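Local coordinates for protein lectin (PDB 5T1X) that probably binds mannose-containing glycans, as a GNA-related lectin from taro, Colocasia esculenta, at residues G64-K69 with T75-N80. Numbering follows the deposited sequence.
Sequences GELIIK and TIWSSN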
ATOM      1  N   GLY B  64      10.171   0.915  -8.213  1.00  8.79           N
ATOM      2  CA  GLY B  64       9.886  -0.200  -7.317  1.00  9.34           C
ATOM      3  C   GLY B  64      11.058  -0.834  -6.614  1.00 11.22           C
ATOM      4  O   GLY B  64      10.893  -1.900  -6.021  1.00  9.91           O
ATOM      5  N   GLU B  65      12.235  -0.178  -6.642  1.00  7.43           N
ATOM      6  CA  GLU B  65      13.435  -0.660  -5.956  1.00  6.96           C
ATOM      7  C   GLU B  65      13.564   0.025  -4.600  1.00 10.15           C
ATOM      8  O   GLU B  65      13.544   1.258  -4.504  1.00  9.56           O
ATOM      9  CB  GLU B  65      14.698  -0.452  -6.822  1.00  8.40           C
ATOM     10  CG  GLU B  65      15.919  -1.244  -6.357  1.00 12.07           C
ATOM     11  CD  GLU B  65      17.243  -0.904  -7.026  1.00 15.51           C
ATOM     12  OE1 GLU B  65      17.235  -0.168  -8.039  1.00 15.22           O
ATOM     13  OE2 GLU B  65      18.294  -1.394  -6.551  1.00 13.76           O
ATOM     14  N   LEU B  66      13.667  -0.795  -3.553  1.00  6.47           N
ATOM     15  CA  LEU B  66      13.819  -0.335  -2.162  1.00  6.55           C
ATOM     16  C   LEU B  66      15.286  -0.458  -1.806  1.00  9.67           C
ATOM     17  O   LEU B  66      15.849  -1.546  -1.928  1.00 10.04           O
ATOM     18  CB  LEU B  66      12.934  -1.196  -1.248  1.00  7.00           C
ATOM     19  CG  LEU B  66      12.860  -0.776   0.224  1.00  9.29           C
ATOM     20  CD1 LEU B  66      12.106   0.549   0.406  1.00  8.99           C
ATOM     21  CD2 LEU B  66      12.200  -1.874   1.062  1.00 10.78           C
ATOM     22  N   ILE B  67      15.928   0.658  -1.454  1.00  8.12           N
ATOM     23  CA  ILE B  67      17.377   0.659  -1.219  1.00  7.26           C
ATOM     24  C   ILE B  67      17.738   1.251   0.135  1.00 10.07           C
ATOM     25  O   ILE B  67      17.104   2.205   0.586  1.00  9.32           O
ATOM     26  CB  ILE B  67      18.066   1.477  -2.362  1.00 12.05           C
ATOM     27  CG1 ILE B  67      17.747   0.893  -3.762  1.00 14.20           C
ATOM     28  CG2 ILE B  67      19.598   1.553  -2.169  1.00 14.10           C
ATOM     29  CD1 ILE B  67      17.835   1.910  -4.893  1.00 19.51           C
ATOM     30  N   ILE B  68      18.789   0.689   0.758  1.00  6.56           N
ATOM     31  CA  ILE B  68      19.451   1.255   1.934  1.00  5.43           C
ATOM     32  C   ILE B  68      20.729   1.867   1.400  1.00 10.13           C
ATOM     33  O   ILE B  68      21.542   1.156   0.790  1.00  9.23           O
ATOM     34  CB  ILE B  68      19.759   0.239   3.080  1.00  7.67           C
ATOM     35  CG1 ILE B  68      18.501  -0.457   3.593  1.00  7.92           C
ATOM     36  CG2 ILE B  68      20.563   0.920   4.222  1.00  8.08           C
ATOM     37  CD1 ILE B  68      18.853  -1.595   4.611  1.00 11.01           C
ATOM     38  N   LYS B  69      20.915   3.172   1.624  1.00  7.23           N
ATOM     39  CA  LYS B  69      22.131   3.888   1.229  1.00  7.59           C
ATOM     40  C   LYS B  69      22.835   4.373   2.457  1.00 11.81           C
ATOM     41  O   LYS B  69      22.151   4.712   3.409  1.00 10.30           O
ATOM     42  CB  LYS B  69      21.759   5.101   0.358  1.00 11.57           C
ATOM     43  CG  LYS B  69      21.314   4.775  -1.061  1.00 12.86           C
ATOM     44  CD  LYS B  69      22.478   4.268  -1.895  1.00 15.20           C
ATOM     45  CE  LYS B  69      22.261   4.443  -3.370  1.00 12.65           C
ATOM     46  NZ  LYS B  69      23.472   4.056  -4.137  1.00 13.58           N
ATOM     47  N   THR B  75      25.452   1.929  -1.877  1.00 11.67           N
ATOM     48  CA  THR B  75      24.381   0.948  -1.662  1.00 10.79           C
ATOM     49  C   THR B  75      24.805  -0.084  -0.609  1.00 14.63           C
ATOM     50  O   THR B  75      25.853  -0.721  -0.733  1.00 16.38           O
ATOM     51  CB  THR B  75      23.966   0.264  -2.984  1.00 16.93           C
ATOM     52  OG1 THR B  75      23.524   1.271  -3.892  1.00 16.29           O
ATOM     53  CG2 THR B  75      22.842  -0.766  -2.788  1.00 14.45           C
ATOM     54  N   ILE B  76      23.981  -0.222   0.437  1.00  9.56           N
ATOM     55  CA  ILE B  76      24.193  -1.180   1.516  1.00  8.27           C
ATOM     56  C   ILE B  76      23.322  -2.428   1.284  1.00 12.12           C
ATOM     57  O   ILE B  76      23.730  -3.551   1.602  1.00 10.85           O
ATOM     58  CB  ILE B  76      23.880  -0.489   2.876  1.00 11.44           C
ATOM     59  CG1 ILE B  76      24.823   0.715   3.135  1.00 11.39           C
ATOM     60  CG2 ILE B  76      23.854  -1.477   4.037  1.00 14.40           C
ATOM     61  CD1 ILE B  76      26.375   0.451   2.970  1.00 17.21           C
ATOM     62  N   TRP B  77      22.109  -2.224   0.753  1.00  9.78           N
ATOM     63  CA  TRP B  77      21.145  -3.290   0.501  1.00  9.22           C
ATOM     64  C   TRP B  77      20.146  -2.820  -0.532  1.00 10.86           C
ATOM     65  O   TRP B  77      19.832  -1.632  -0.600  1.00 10.04           O
ATOM     66  CB  TRP B  77      20.409  -3.675   1.815  1.00  8.21           C
ATOM     67  CG  TRP B  77      19.374  -4.760   1.678  1.00  8.76           C
ATOM     68  CD1 TRP B  77      19.557  -6.101   1.848  1.00 11.59           C
ATOM     69  CD2 TRP B  77      17.973  -4.574   1.425  1.00  8.10           C
ATOM     70  NE1 TRP B  77      18.365  -6.771   1.659  1.00 11.41           N
ATOM     71  CE2 TRP B  77      17.377  -5.854   1.401  1.00 11.38           C
ATOM     72  CE3 TRP B  77      17.169  -3.448   1.172  1.00  9.27           C
ATOM     73  CZ2 TRP B  77      16.007  -6.041   1.154  1.00 10.38           C
ATOM     74  CZ3 TRP B  77      15.815  -3.633   0.929  1.00  9.98           C
ATOM     75  CH2 TRP B  77      15.247  -4.914   0.928  1.00 10.46           C
ATOM     76  N   SER B  78      19.638  -3.754  -1.333  1.00  8.69           N
ATOM     77  CA  SER B  78      18.574  -3.479  -2.281  1.00  7.52           C
ATOM     78  C   SER B  78      17.614  -4.644  -2.335  1.00 11.85           C
ATOM     79  O   SER B  78      18.038  -5.807  -2.215  1.00 11.52           O
ATOM     80  CB  SER B  78      19.125  -3.216  -3.679  1.00 10.51           C
ATOM     81  OG  SER B  78      18.029  -3.082  -4.571  1.00 12.95           O
ATOM     82  N   SER B  79      16.329  -4.341  -2.586  1.00  8.45           N
ATOM     83  CA  SER B  79      15.297  -5.367  -2.795  1.00  7.87           C
ATOM     84  C   SER B  79      15.535  -6.080  -4.123  1.00 12.51           C
ATOM     85  O   SER B  79      15.022  -7.176  -4.343  1.00 13.48           O
ATOM     86  CB  SER B  79      13.907  -4.738  -2.793  1.00  9.39           C
ATOM     87  OG  SER B  79      13.799  -3.744  -3.807  1.00  7.83           O
ATOM     88  N   ASN B  80      16.298  -5.427  -5.026  1.00 11.22           N
ATOM     89  CA  ASN B  80      16.591  -5.891  -6.386  1.00 10.81           C
ATOM     90  C   ASN B  80      15.316  -6.077  -7.221  1.00 14.21           C
ATOM     91  O   ASN B  80      15.328  -6.814  -8.209  1.00 14.54           O
ATOM     92  CB  ASN B  80      17.455  -7.142  -6.395  1.00 13.40           C
ATOM     93  CG  ASN B  80      18.829  -6.856  -5.851  1.00 22.75           C
ATOM     94  OD1 ASN B  80      19.284  -7.502  -4.910  1.00 28.83           O
ATOM     95  ND2 ASN B  80      19.504  -5.843  -6.403  1.00 18.01           N
TER
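Glu65 reaches across to Ser78 with an extended side chain whose CG lies anti to the backbone N (chi1 -165°). CB only leads off; CG comes 3.3 Å from Ser78 OG, CD lies 3.4 Å from that OG, and OE2 accepts its short 2.6 Å bond on the anti lone pair. Serine suits the place because its one hydroxyl works twice: while donating to Glu65, OG accepts from Asn80 N, closing an ST turn where the strand ends. Next door, Ser79 OG takes the N-H of Leu66 in a nearly straight 3.0 Å bond, imitating a backbone carbonyl, and also bonds to Ser81 OG; Ser79 N returns a bond to Leu66 O.

Ile68 and Trp77 point to one face of the sheet, Ile67, Ser78, Lys69 and Thr75 to the other. Large apolar groups suit the former, where Ile68 packs on Leu58 and Trp77 on Phe101 of the other lectin chain. Ile68 CD1 rests 3.8 Å from Trp77 CB; Leu66 CD2 lies 4.0 Å from CZ3 in the indole's six-membered ring. Lysine's long chain, bent at chi2 (-70°), lets Lys69 NZ donate to Thr75 OG1 at 2.8 Å and to Phe73 O.

Ile68 O receives Ile76 N at 2.8 Å and, weakly, Trp77 N: a classic beta bulge in a hairpin whose strand 75-78 is outermost, within this chain, in a four-stranded antiparallel sheet of the beta-prism II fold known for GNA-related lectins.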